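Local coordinates for choline binding protein PCPA (Streptococcus pneumoniae, PDB 4CP6) that is a leucine-rich-repeat surface antigen of the pneumococcus, probably held on the cell wall through choline and likely to act in contacts with the host, at residues N23-K27 with V38-N42; G43-F49 with S78-Y84; V227-L231 with Y242-K246; E249-K255 with L271-N277. All blocks are in the same frame, centred on the assembly; numbering follows the deposited sequence. Where two conformers were deposited one is given.

Contact 1: residues N23-K27 with V38-N42; sequences NIKYK and VQVGN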
loop_
_atom_site.group_PDB
_atom_site.type_symbol
_atom_site.label_atom_id
_atom_site.label_comp_id
_atom_site.label_asym_id
_atom_site.label_seq_id
_atom_site.Cartn_x
_atom_site.Cartn_y
_atom_site.Cartn_z
ATOM N N ASN A 23 -12.891 8.233 35.766
ATOM C CA ASN A 23 -12.424 9.125 34.701
ATOM C C ASN A 23 -12.257 8.427 33.334
ATOM O O ASN A 23 -11.378 8.779 32.531
ATOM C CB ASN A 23 -11.171 9.894 35.119
ATOM C CG ASN A 23 -11.505 10.999 36.096
ATOM O OD1 ASN A 23 -11.918 12.102 35.720
ATOM N ND2 ASN A 23 -11.408 10.708 37.374
ATOM N N ILE A 24 -13.141 7.455 33.072
ATOM C CA ILE A 24 -13.255 6.797 31.771
ATOM C C ILE A 24 -14.730 6.948 31.396
ATOM O O ILE A 24 -15.614 6.564 32.181
ATOM C CB ILE A 24 -12.795 5.314 31.759
ATOM C CG1 ILE A 24 -11.291 5.191 32.124
ATOM C CG2 ILE A 24 -13.078 4.661 30.379
ATOM C CD1 ILE A 24 -10.711 3.749 32.226
ATOM N N LYS A 25 -15.003 7.461 30.193
ATOM C CA LYS A 25 -16.363 7.580 29.696
ATOM C C LYS A 25 -16.707 6.349 28.872
ATOM O O LYS A 25 -15.854 5.855 28.120
ATOM C CB LYS A 25 -16.523 8.829 28.820
ATOM C CG LYS A 25 -16.435 10.115 29.622
ATOM C CD LYS A 25 -16.466 11.340 28.713
ATOM C CE LYS A 25 -16.503 12.649 29.481
ATOM N NZ LYS A 25 -15.258 12.855 30.276
ATOM N N TYR A 26 -17.943 5.879 28.998
ATOM C CA TYR A 26 -18.517 4.756 28.270
ATOM C C TYR A 26 -19.831 5.218 27.664
ATOM O O TYR A 26 -20.564 5.987 28.300
ATOM C CB TYR A 26 -18.799 3.579 29.208
ATOM C CG TYR A 26 -17.574 3.085 29.929
ATOM C CD1 TYR A 26 -17.176 3.652 31.137
ATOM C CD2 TYR A 26 -16.830 2.021 29.428
ATOM C CE1 TYR A 26 -16.068 3.176 31.827
ATOM C CE2 TYR A 26 -15.696 1.559 30.093
ATOM C CZ TYR A 26 -15.338 2.117 31.310
ATOM O OH TYR A 26 -14.218 1.651 31.961
ATOM N N LYS A 27 -20.153 4.759 26.451
ATOM C CA LYS A 27 -21.404 5.153 25.831
ATOM C C LYS A 27 -22.255 3.921 25.587
ATOM O O LYS A 27 -21.759 2.946 25.048
ATOM C CB LYS A 27 -21.120 5.939 24.531
ATOM C CG LYS A 27 -22.354 6.444 23.812
ATOM C CD LYS A 27 -21.971 7.315 22.641
ATOM C CE LYS A 27 -23.189 7.753 21.875
ATOM N NZ LYS A 27 -22.867 8.863 20.939
ATOM N N VAL A 38 -21.756 -1.442 26.316
ATOM C CA VAL A 38 -21.172 -0.124 26.114
ATOM C C VAL A 38 -19.921 -0.183 25.237
ATOM O O VAL A 38 -19.252 -1.217 25.162
ATOM C CB VAL A 38 -20.769 0.583 27.457
ATOM C CG1 VAL A 38 -21.981 1.024 28.266
ATOM C CG2 VAL A 38 -19.819 -0.263 28.308
ATOM N N GLN A 39 -19.593 0.949 24.612
ATOM C CA GLN A 39 -18.286 1.180 24.030
ATOM C C GLN A 39 -17.486 1.939 25.094
ATOM O O GLN A 39 -18.050 2.746 25.865
ATOM C CB GLN A 39 -18.330 2.003 22.731
ATOM C CG GLN A 39 -18.904 3.414 22.913
ATOM C CD GLN A 39 -18.998 4.138 21.595
ATOM O OE1 GLN A 39 -19.415 3.575 20.582
ATOM N NE2 GLN A 39 -18.642 5.412 21.604
ATOM N N VAL A 40 -16.173 1.674 25.169
ATOM C CA VAL A 40 -15.250 2.409 26.022
ATOM C C VAL A 40 -14.786 3.609 25.207
ATOM O O VAL A 40 -14.272 3.445 24.090
ATOM C CB VAL A 40 -14.101 1.560 26.634
ATOM C CG1 VAL A 40 -13.331 0.774 25.564
ATOM C CG2 VAL A 40 -13.155 2.418 27.469
ATOM N N GLY A 41 -15.068 4.797 25.724
ATOM C CA GLY A 41 -14.767 6.072 25.087
ATOM C C GLY A 41 -16.049 6.673 24.544
ATOM O O GLY A 41 -16.968 5.943 24.150
ATOM N N ASN A 42 -16.130 8.026 24.522
ATOM C CA ASN A 42 -17.330 8.687 23.989
ATOM C C ASN A 42 -17.351 8.742 22.458
ATOM O O ASN A 42 -18.348 9.182 21.888
ATOM C CB ASN A 42 -17.473 10.118 24.598
ATOM C CG ASN A 42 -16.326 11.053 24.261
ATOM O OD1 ASN A 42 -15.480 10.778 23.395
ATOM N ND2 ASN A 42 -16.260 12.194 24.933
HETATM O O HOH W 1 -20.452 10.945 22.331
#
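The shortest polar bond here runs from G41 N to K25 O, 2.7 Å, and closes the open end of a β-hairpin made by strands 24-32 and 35-40. Deeper in the hairpin, K27 and Q39 form an antiparallel hydrogen-bonded pair: K27 N gives to Q39 O and Q39 N returns the bond to K27 O, both at 3.0 Å. Y26 and V40 are the non-hydrogen-bonded pair beside it, and Y26 CA makes a CA-H...O contact with Q39 O.

The two faces of the hairpin differ in character. On the face of Y26 and V40 the packing is apolar. The phenol ring is met obliquely by V38 CG2 at its CD2 and by V40 CG2 at its CE2, the second at 3.8 Å from that atom. V40 CG2 is set anti to its own backbone N, which also brings it within 3.7 Å of I24 CG2. V73 of strand 69-76 packs on Y26, V38 and V40, continuing this face into the N-terminal sheet.

On the other face K27 and Q39 run side by side and point the same way, K27 CB against Q39 CG. K25 lies alongside N42, but its ammonium turns to Q20, while N42 OD1 takes the backbone N-H groups of V44 and T45. In Q39, CG sits between the backbone N and the carbonyl carbon (chi1 62°), and the extended chain beyond it carries NE2 to G41 O at 3.1 Å, 33° out of that carbonyl's plane.

Contact 2: residues G43-F49 with S78-Y84; sequences GVTPVEF and SQAFSYY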
loop_
_atom_site.group_PDB
_atom_site.type_symbol
_atom_site.label_atom_id
_atom_site.label_comp_id
_atom_site.label_asym_id
_atom_site.label_seq_id
_atom_site.Cartn_x
_atom_site.Cartn_y
_atom_site.Cartn_z
ATOM N N GLY A 43 -16.258 8.294 21.811
ATOM C CA GLY A 43 -16.136 8.256 20.351
ATOM C C GLY A 43 -15.616 9.544 19.734
ATOM O O GLY A 43 -15.554 9.665 18.498
ATOM N N VAL A 44 -15.265 10.510 20.590
ATOM C CA VAL A 44 -14.808 11.845 20.180
ATOM C C VAL A 44 -13.423 12.141 20.753
ATOM O O VAL A 44 -12.508 12.528 20.013
ATOM C CB VAL A 44 -15.843 12.948 20.600
ATOM C CG1 VAL A 44 -15.395 14.337 20.132
ATOM C CG2 VAL A 44 -17.257 12.628 20.087
ATOM N N THR A 45 -13.270 11.986 22.079
ATOM C CA THR A 45 -12.005 12.289 22.723
ATOM C C THR A 45 -11.345 11.040 23.312
ATOM O O THR A 45 -12.030 10.084 23.718
ATOM C CB THR A 45 -12.199 13.360 23.830
ATOM O OG1 THR A 45 -13.188 12.900 24.737
ATOM C CG2 THR A 45 -12.584 14.740 23.252
ATOM N N PRO A 46 -10.017 11.099 23.462
ATOM C CA PRO A 46 -9.307 9.966 24.038
ATOM C C PRO A 46 -9.446 9.914 25.546
ATOM O O PRO A 46 -9.603 10.941 26.231
ATOM C CB PRO A 46 -7.838 10.250 23.681
ATOM C CG PRO A 46 -7.859 11.341 22.647
ATOM C CD PRO A 46 -9.067 12.136 22.999
ATOM N N VAL A 47 -9.325 8.724 26.076
ATOM C CA VAL A 47 -9.213 8.494 27.501
ATOM C C VAL A 47 -7.917 9.193 27.948
ATOM O O VAL A 47 -6.863 9.093 27.293
ATOM C CB VAL A 47 -9.114 6.979 27.796
ATOM C CG1 VAL A 47 -8.643 6.701 29.241
ATOM C CG2 VAL A 47 -10.429 6.285 27.483
ATOM N N GLU A 48 -8.022 9.950 29.051
ATOM C CA GLU A 48 -6.876 10.628 29.630
ATOM C C GLU A 48 -6.330 9.769 30.769
ATOM O O GLU A 48 -7.074 9.425 31.685
ATOM C CB GLU A 48 -7.331 11.972 30.175
ATOM C CG GLU A 48 -6.197 12.787 30.754
ATOM C CD GLU A 48 -6.636 14.203 31.041
ATOM O OE1 GLU A 48 -6.785 14.980 30.071
ATOM O OE2 GLU A 48 -6.880 14.521 32.227
ATOM N N PHE A 49 -5.038 9.456 30.729
ATOM C CA PHE A 49 -4.375 8.637 31.723
ATOM C C PHE A 49 -3.751 9.497 32.807
ATOM O O PHE A 49 -3.414 10.657 32.564
ATOM C CB PHE A 49 -3.301 7.745 31.060
ATOM C CG PHE A 49 -3.901 6.701 30.138
ATOM C CD1 PHE A 49 -4.391 5.506 30.647
ATOM C CD2 PHE A 49 -4.032 6.945 28.775
ATOM C CE1 PHE A 49 -4.963 4.548 29.804
ATOM C CE2 PHE A 49 -4.612 5.990 27.933
ATOM C CZ PHE A 49 -5.066 4.793 28.452
ATOM N N SER A 78 -14.079 5.013 18.637
ATOM C CA SER A 78 -13.125 5.794 17.884
ATOM C C SER A 78 -12.419 6.778 18.840
ATOM O O SER A 78 -13.071 7.401 19.706
ATOM C CB SER A 78 -13.823 6.601 16.801
ATOM O OG SER A 78 -14.408 5.692 15.889
ATOM N N GLN A 79 -11.095 6.941 18.677
ATOM C CA GLN A 79 -10.243 7.839 19.464
ATOM C C GLN A 79 -10.058 7.418 20.918
ATOM O O GLN A 79 -9.253 8.044 21.590
ATOM C CB GLN A 79 -10.777 9.306 19.432
ATOM C CG GLN A 79 -11.187 9.838 18.047
ATOM C CD GLN A 79 -10.039 9.991 17.081
ATOM O OE1 GLN A 79 -8.864 10.054 17.467
ATOM N NE2 GLN A 79 -10.343 9.986 15.799
ATOM N N ALA A 80 -10.737 6.355 21.406
ATOM C CA ALA A 80 -10.660 6.059 22.850
ATOM C C ALA A 80 -9.253 5.899 23.385
ATOM O O ALA A 80 -8.929 6.444 24.454
ATOM C CB ALA A 80 -11.494 4.836 23.189
ATOM N N PHE A 81 -8.409 5.156 22.662
ATOM C CA PHE A 81 -7.039 4.957 23.097
ATOM C C PHE A 81 -6.058 5.563 22.102
ATOM O O PHE A 81 -4.943 5.070 21.892
ATOM C CB PHE A 81 -6.758 3.496 23.457
ATOM C CG PHE A 81 -7.642 3.070 24.601
ATOM C CD1 PHE A 81 -7.453 3.596 25.889
ATOM C CD2 PHE A 81 -8.691 2.192 24.400
ATOM C CE1 PHE A 81 -8.290 3.234 26.942
ATOM C CE2 PHE A 81 -9.545 1.845 25.457
ATOM C CZ PHE A 81 -9.342 2.372 26.723
ATOM N N SER A 82 -6.481 6.672 21.490
ATOM C CA SER A 82 -5.580 7.357 20.595
ATOM C C SER A 82 -4.606 8.215 21.396
ATOM O O SER A 82 -4.917 8.658 22.526
ATOM C CB SER A 82 -6.339 8.225 19.601
ATOM O OG SER A 82 -7.055 9.211 20.316
ATOM N N TYR A 83 -3.458 8.460 20.817
ATOM C CA TYR A 83 -2.447 9.299 21.422
ATOM C C TYR A 83 -2.308 10.479 20.516
ATOM O O TYR A 83 -2.028 10.329 19.314
ATOM C CB TYR A 83 -1.096 8.571 21.601
ATOM C CG TYR A 83 -0.007 9.542 21.996
ATOM C CD1 TYR A 83 0.166 9.919 23.330
ATOM C CD2 TYR A 83 0.692 10.265 21.025
ATOM C CE1 TYR A 83 1.105 10.887 23.692
ATOM C CE2 TYR A 83 1.572 11.294 21.373
ATOM C CZ TYR A 83 1.783 11.593 22.710
ATOM O OH TYR A 83 2.685 12.584 23.052
ATOM N N TYR A 84 -2.472 11.658 21.115
ATOM C CA TYR A 84 -2.269 12.938 20.457
ATOM C C TYR A 84 -1.459 13.853 21.336
ATOM O O TYR A 84 -1.701 13.950 22.540
ATOM C CB TYR A 84 -3.593 13.636 20.136
ATOM C CG TYR A 84 -4.401 12.921 19.092
ATOM C CD1 TYR A 84 -4.132 13.096 17.736
ATOM C CD2 TYR A 84 -5.510 12.165 19.445
ATOM C CE1 TYR A 84 -4.893 12.452 16.763
ATOM C CE2 TYR A 84 -6.292 11.540 18.485
ATOM C CZ TYR A 84 -5.972 11.669 17.145
ATOM O OH TYR A 84 -6.745 11.027 16.216
HETATM O O HOH W 2 -13.483 7.968 22.442
HETATM O O HOH W 3 -5.710 7.430 25.029
#
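S78 meets G43 through its backbone: S78 O lies 3.2 Å from G43 CA in a CA-H...O contact, and a water bound to G43 N donates to S78 O and T45 O. Q79 opens a type I turn that ends at S82. Its CB and CG lie against V44 O, while Q79 O accepts from S82 N; S82 OG adds a bond in the conformer given. P46 CA makes a CA-H...O contact with Q79 O, 3.1 Å. A80 supplies the direct hydrogen bond between the segments: V47 N reaches A80 O at 2.8 Å and nearly straight, 168° at the hydrogen. F81 lies side by side with V47, whose CG2, placed anti to the carbonyl carbon, sits 3.8 Å from F81 CE1. F49 crosses F81 at about a right angle, with F49 CZ and F81 CD1 meeting edge to edge. Y84 turns a ring edge to P46 CG while its OH binds Q79 OE1 in the ring plane. One straight backbone bond and bridging water thus hold two irregular loops together over a mostly aromatic core, which F58 and Y94 extend around F49, at the N-terminal end of the leucine-rich-repeat chain.

Contact 3: residues V227-L231 with Y242-K246; sequences VDGVL and YPSQK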
loop_
_atom_site.group_PDB
_atom_site.type_symbol
_atom_site.label_atom_id
_atom_site.label_comp_id
_atom_site.label_asym_id
_atom_site.label_seq_id
_atom_site.Cartn_x
_atom_site.Cartn_y
_atom_site.Cartn_z
ATOM N N VAL A 227 5.187 -17.571 -3.980
ATOM C CA VAL A 227 6.248 -18.275 -4.706
ATOM C C VAL A 227 7.555 -17.555 -4.443
ATOM O O VAL A 227 7.726 -16.406 -4.873
ATOM C CB VAL A 227 5.995 -18.409 -6.220
ATOM C CG1 VAL A 227 7.111 -19.239 -6.886
ATOM C CG2 VAL A 227 4.601 -18.999 -6.513
ATOM N N ASP A 228 8.460 -18.179 -3.677
ATOM C CA ASP A 228 9.749 -17.559 -3.350
ATOM C C ASP A 228 9.553 -16.188 -2.684
ATOM O O ASP A 228 10.352 -15.254 -2.854
ATOM C CB ASP A 228 10.683 -17.527 -4.582
ATOM C CG ASP A 228 11.045 -18.920 -5.080
ATOM O OD1 ASP A 228 11.342 -19.794 -4.233
ATOM O OD2 ASP A 228 10.990 -19.144 -6.305
ATOM N N GLY A 229 8.495 -16.115 -1.887
ATOM C CA GLY A 229 8.169 -14.945 -1.085
ATOM C C GLY A 229 7.392 -13.865 -1.812
ATOM O O GLY A 229 7.048 -12.862 -1.184
ATOM N N VAL A 230 7.063 -14.094 -3.087
ATOM C CA VAL A 230 6.286 -13.168 -3.938
ATOM C C VAL A 230 4.822 -13.540 -3.862
ATOM O O VAL A 230 4.482 -14.713 -4.044
ATOM C CB VAL A 230 6.791 -13.184 -5.402
ATOM C CG1 VAL A 230 6.048 -12.155 -6.250
ATOM C CG2 VAL A 230 8.291 -12.893 -5.447
ATOM N N LEU A 231 3.956 -12.557 -3.589
ATOM C CA LEU A 231 2.526 -12.792 -3.447
ATOM C C LEU A 231 1.791 -12.680 -4.775
ATOM O O LEU A 231 1.895 -11.658 -5.456
ATOM C CB LEU A 231 1.956 -11.805 -2.424
ATOM C CG LEU A 231 0.461 -11.862 -2.158
ATOM C CD1 LEU A 231 0.056 -13.156 -1.442
ATOM C CD2 LEU A 231 0.059 -10.675 -1.285
ATOM N N TYR A 242 5.764 -7.925 -4.787
ATOM C CA TYR A 242 7.123 -8.437 -4.794
ATOM C C TYR A 242 7.813 -7.740 -3.616
ATOM O O TYR A 242 7.991 -6.507 -3.642
ATOM C CB TYR A 242 7.778 -8.066 -6.107
ATOM C CG TYR A 242 9.132 -8.726 -6.286
ATOM C CD1 TYR A 242 10.279 -8.176 -5.717
ATOM C CD2 TYR A 242 9.278 -9.852 -7.091
ATOM C CE1 TYR A 242 11.533 -8.751 -5.919
ATOM C CE2 TYR A 242 10.528 -10.429 -7.306
ATOM C CZ TYR A 242 11.644 -9.887 -6.704
ATOM O OH TYR A 242 12.876 -10.440 -6.956
ATOM N N PRO A 243 8.210 -8.471 -2.555
ATOM C CA PRO A 243 8.790 -7.790 -1.379
ATOM C C PRO A 243 9.963 -6.890 -1.698
ATOM O O PRO A 243 10.857 -7.319 -2.416
ATOM C CB PRO A 243 9.168 -8.936 -0.441
ATOM C CG PRO A 243 8.164 -10.018 -0.809
ATOM C CD PRO A 243 8.046 -9.915 -2.327
ATOM N N SER A 244 9.962 -5.652 -1.166
ATOM C CA SER A 244 11.000 -4.692 -1.511
ATOM C C SER A 244 12.386 -5.176 -1.141
ATOM O O SER A 244 13.372 -4.758 -1.779
ATOM C CB SER A 244 10.741 -3.324 -0.883
ATOM O OG SER A 244 10.898 -3.327 0.531
ATOM N N GLN A 245 12.478 -6.035 -0.087
ATOM C CA GLN A 245 13.805 -6.467 0.397
ATOM C C GLN A 245 14.171 -7.873 -0.047
ATOM O O GLN A 245 15.191 -8.403 0.413
ATOM C CB GLN A 245 13.957 -6.295 1.926
ATOM C CG GLN A 245 13.585 -4.910 2.429
ATOM C CD GLN A 245 14.258 -3.809 1.649
ATOM O OE1 GLN A 245 13.638 -3.149 0.782
ATOM N NE2 GLN A 245 15.524 -3.577 1.940
ATOM N N LYS A 246 13.405 -8.465 -0.959
ATOM C CA LYS A 246 13.737 -9.771 -1.568
ATOM C C LYS A 246 15.024 -9.509 -2.395
ATOM O O LYS A 246 15.053 -8.606 -3.229
ATOM C CB LYS A 246 12.565 -10.255 -2.414
ATOM C CG LYS A 246 12.913 -11.476 -3.252
ATOM C CD LYS A 246 11.677 -12.071 -3.890
ATOM C CE LYS A 246 11.973 -13.052 -5.006
ATOM N NZ LYS A 246 12.635 -14.273 -4.520
#
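V230 and Y242 bring the two segments closest, with CA atoms 4.9 Å apart. V227-V230 is a type I' turn, the tight reversal of the hairpin between strands 224-227 and 230-233, and P243-K246 is a type I turn in the loop after strand 238-241. D228 and G229 both have positive phi, as the two central positions of a type I' turn require. Both ends of that turn are tied, V227 N to V230 O and V230 N to V227 O.

K246 supplies the polar link. Its chain leaves anti to the backbone N (chi1 171°), runs extended and bends only at its last torsion, carrying NZ to D228 O at 3.0 Å. The ammonium lies in the plane of that carbonyl, on a lone pair, and has a second partner in D248, with which it makes a salt bridge. On the way, K246 CE passes V230 CG2 at 3.7 Å, the two side chains crossing at about a right angle. The same methyl, V230 CG2, sits 3.6 Å from Y242 CD2 and approaches the ring obliquely. P243 fits against the turn from another direction, its CG 3.1 Å from G229 O.

Y242 also stacks on F265 and meets Y251 edge to face. The arrangement is a β-hairpin built into the middle of the leucine-rich-repeat chain, its strands continuing through 238-241 into the parallel ladder 259-260, 282-283 and onward.

Contact 4: residues E249-K255 with L271-N277; sequences ESYKTPK and LKKLELN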
loop_
_atom_site.group_PDB
_atom_site.type_symbol
_atom_site.label_atom_id
_atom_site.label_comp_id
_atom_site.label_asym_id
_atom_site.label_seq_id
_atom_site.Cartn_x
_atom_site.Cartn_y
_atom_site.Cartn_z
ATOM N N GLU A 249 18.948 -10.604 -7.765
ATOM C CA GLU A 249 19.317 -9.575 -8.742
ATOM C C GLU A 249 18.492 -9.642 -10.007
ATOM O O GLU A 249 18.382 -8.638 -10.722
ATOM C CB GLU A 249 20.827 -9.639 -9.050
ATOM C CG GLU A 249 21.676 -9.195 -7.876
ATOM C CD GLU A 249 23.153 -9.003 -8.184
ATOM O OE1 GLU A 249 23.515 -8.930 -9.379
ATOM O OE2 GLU A 249 23.945 -8.872 -7.223
ATOM N N SER A 250 17.939 -10.816 -10.341
ATOM C CA SER A 250 17.156 -10.948 -11.562
ATOM C C SER A 250 15.893 -11.727 -11.239
ATOM O O SER A 250 15.866 -12.511 -10.286
ATOM C CB SER A 250 17.942 -11.662 -12.657
ATOM O OG SER A 250 18.306 -12.949 -12.186
ATOM N N TYR A 251 14.861 -11.521 -12.031
ATOM C CA TYR A 251 13.573 -12.185 -11.812
ATOM C C TYR A 251 12.831 -12.268 -13.101
ATOM O O TYR A 251 12.911 -11.348 -13.936
ATOM C CB TYR A 251 12.731 -11.388 -10.783
ATOM C CG TYR A 251 11.414 -12.035 -10.397
ATOM C CD1 TYR A 251 11.383 -13.140 -9.554
ATOM C CD2 TYR A 251 10.196 -11.503 -10.828
ATOM C CE1 TYR A 251 10.180 -13.735 -9.194
ATOM C CE2 TYR A 251 8.983 -12.083 -10.464
ATOM C CZ TYR A 251 8.988 -13.207 -9.656
ATOM O OH TYR A 251 7.816 -13.796 -9.287
ATOM N N LYS A 252 12.083 -13.378 -13.275
ATOM C CA LYS A 252 11.231 -13.586 -14.411
ATOM C C LYS A 252 9.813 -13.839 -13.897
ATOM O O LYS A 252 9.615 -14.746 -13.098
ATOM C CB LYS A 252 11.679 -14.804 -15.249
ATOM C CG LYS A 252 13.075 -14.649 -15.838
ATOM C CD LYS A 252 13.473 -15.874 -16.669
ATOM C CE LYS A 252 14.967 -15.914 -16.869
ATOM N NZ LYS A 252 15.519 -17.237 -16.475
ATOM N N THR A 253 8.826 -13.048 -14.338
ATOM C CA THR A 253 7.449 -13.319 -13.928
ATOM C C THR A 253 7.007 -14.643 -14.572
ATOM O O THR A 253 7.410 -14.993 -15.697
ATOM C CB THR A 253 6.524 -12.165 -14.311
ATOM O OG1 THR A 253 6.635 -11.915 -15.731
ATOM C CG2 THR A 253 6.813 -10.919 -13.523
ATOM N N PRO A 254 6.122 -15.386 -13.883
ATOM C CA PRO A 254 5.649 -16.662 -14.456
ATOM C C PRO A 254 4.802 -16.469 -15.695
ATOM O O PRO A 254 4.230 -15.400 -15.922
ATOM C CB PRO A 254 4.837 -17.295 -13.314
ATOM C CG PRO A 254 4.506 -16.180 -12.379
ATOM C CD PRO A 254 5.575 -15.123 -12.536
ATOM N N LYS A 255 4.738 -17.513 -16.546
ATOM C CA LYS A 255 4.028 -17.437 -17.809
ATOM C C LYS A 255 2.532 -17.090 -17.695
ATOM O O LYS A 255 1.963 -16.561 -18.644
ATOM C CB LYS A 255 4.219 -18.737 -18.623
ATOM C CG LYS A 255 3.622 -19.989 -17.969
ATOM C CD LYS A 255 3.651 -21.168 -18.944
ATOM C CE LYS A 255 2.952 -22.376 -18.382
ATOM N NZ LYS A 255 2.988 -23.514 -19.342
ATOM N N LEU A 271 16.380 -5.685 -6.986
ATOM C CA LEU A 271 16.226 -6.209 -8.328
ATOM C C LEU A 271 16.901 -5.342 -9.398
ATOM O O LEU A 271 16.614 -4.151 -9.482
ATOM C CB LEU A 271 14.710 -6.343 -8.599
ATOM C CG LEU A 271 14.291 -7.057 -9.853
ATOM C CD1 LEU A 271 14.796 -8.517 -9.874
ATOM C CD2 LEU A 271 12.779 -7.061 -9.989
ATOM N N LYS A 272 17.732 -5.957 -10.262
ATOM C CA LYS A 272 18.409 -5.251 -11.343
ATOM C C LYS A 272 17.865 -5.595 -12.700
ATOM O O LYS A 272 17.894 -4.746 -13.585
ATOM C CB LYS A 272 19.928 -5.582 -11.340
ATOM C CG LYS A 272 20.657 -5.129 -10.082
ATOM C CD LYS A 272 22.175 -5.459 -10.152
ATOM C CE LYS A 272 22.882 -4.755 -9.015
ATOM N NZ LYS A 272 24.365 -4.962 -9.041
ATOM N N LYS A 273 17.392 -6.837 -12.918
ATOM C CA LYS A 273 16.910 -7.255 -14.222
ATOM C C LYS A 273 15.559 -7.935 -14.060
ATOM O O LYS A 273 15.443 -8.887 -13.279
ATOM C CB LYS A 273 17.942 -8.202 -14.872
ATOM C CG LYS A 273 17.519 -8.760 -16.230
ATOM C CD LYS A 273 18.633 -9.584 -16.866
ATOM C CE LYS A 273 18.144 -10.248 -18.132
ATOM N NZ LYS A 273 19.167 -11.150 -18.715
ATOM N N LEU A 274 14.560 -7.443 -14.775
ATOM C CA LEU A 274 13.213 -7.999 -14.691
ATOM C C LEU A 274 12.754 -8.377 -16.071
ATOM O O LEU A 274 12.778 -7.546 -16.997
ATOM C CB LEU A 274 12.280 -6.970 -14.065
ATOM C CG LEU A 274 10.802 -7.335 -13.984
ATOM C CD1 LEU A 274 10.578 -8.638 -13.156
ATOM C CD2 LEU A 274 10.039 -6.208 -13.342
ATOM N N GLU A 275 12.380 -9.648 -16.242
ATOM C CA GLU A 275 11.847 -10.086 -17.519
ATOM C C GLU A 275 10.379 -10.367 -17.368
ATOM O O GLU A 275 10.026 -11.240 -16.567
ATOM C CB GLU A 275 12.578 -11.311 -18.067
ATOM C CG GLU A 275 13.930 -10.933 -18.632
ATOM C CD GLU A 275 14.656 -12.135 -19.175
ATOM O OE1 GLU A 275 15.201 -12.905 -18.354
ATOM O OE2 GLU A 275 14.562 -12.377 -20.399
ATOM N N LEU A 276 9.529 -9.598 -18.051
ATOM C CA LEU A 276 8.086 -9.837 -18.025
ATOM C C LEU A 276 7.751 -10.844 -19.094
ATOM O O LEU A 276 8.504 -11.033 -20.073
ATOM C CB LEU A 276 7.274 -8.553 -18.159
ATOM C CG LEU A 276 7.603 -7.487 -17.108
ATOM C CD1 LEU A 276 6.766 -6.261 -17.303
ATOM C CD2 LEU A 276 7.389 -7.996 -15.693
ATOM N N ASN A 277 6.650 -11.555 -18.884
ATOM C CA ASN A 277 6.292 -12.646 -19.772
ATOM C C ASN A 277 5.285 -12.267 -20.854
ATOM O O ASN A 277 4.386 -11.450 -20.622
ATOM C CB ASN A 277 5.616 -13.735 -18.932
ATOM C CG ASN A 277 4.412 -13.212 -18.159
ATOM O OD1 ASN A 277 4.537 -12.405 -17.231
ATOM N ND2 ASN A 277 3.200 -13.548 -18.564
HETATM O O HOH W 4 15.413 -11.894 -15.665
HETATM O O HOH W 5 8.845 -13.660 -17.680
#
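T253 OG1 donates to N277 OD1 at 2.6 Å, the shortest polar bond between the segments, with the hydroxyl tilted 17° from the plane of the amide carbonyl. T253 holds OG1 between its backbone N and carbonyl carbon (chi1 56°), and the two side chains cross at about a right angle; N277 ND2 donates to T257 O. At the other end E249 O is gripped by two amides: K273 N comes in the carbonyl plane at 3.0 Å, and K272 N is tilted 33° from it. Between these ends runs a parallel ladder, S250 beside K273, Y251 beside L274 and K252 beside E275. Y251 N binds K273 O, E275 N binds Y251 O at 2.9 Å, and T253 N binds E275 O.

On the face of K252 and E275 the two chains lie side by side, E275 OE1 being 3.4 Å from K252 CE. A water donates to both E275 OE1 and Y251 O. On the face of Y251 and L274 the packing is apolar: L274 CD1 comes in plane at the Y251 ring edge, 3.7 Å from CD2, and L271 CD1 lies against Y251 CB. F288 and I297 pack on L274.

The chemistry is consistent with adjoining turns of a leucine-rich-repeat solenoid: backbone bonds set the spacing, leucines fill the inner side, and charged chains and water occupy the outer one.

In the fold
The four contacts fall into two pairs along the solenoid. Contacts 1 and 2 lie at the N-terminal end of the chain, probably as a cap, their centres 10 Å apart, and they touch where V40 CG2 packs on F81 CZ at 3.9 Å and I24 CG1 nears V47 CG1. Contacts 3 and 4, centres 12 Å apart, meet through the edge-to-face pair Y242 and Y251, Y242 CE2 lying 3.6 Å from Y251 CG. The pairs sit on opposite sides of the chain's centre: contacts 2 and 3 have centres about 37 Å apart, contacts 1 and 4 about 53 Å. Parallel strands span that gap, the nearest atoms, in contacts 2 and 3, being about 27 Å apart.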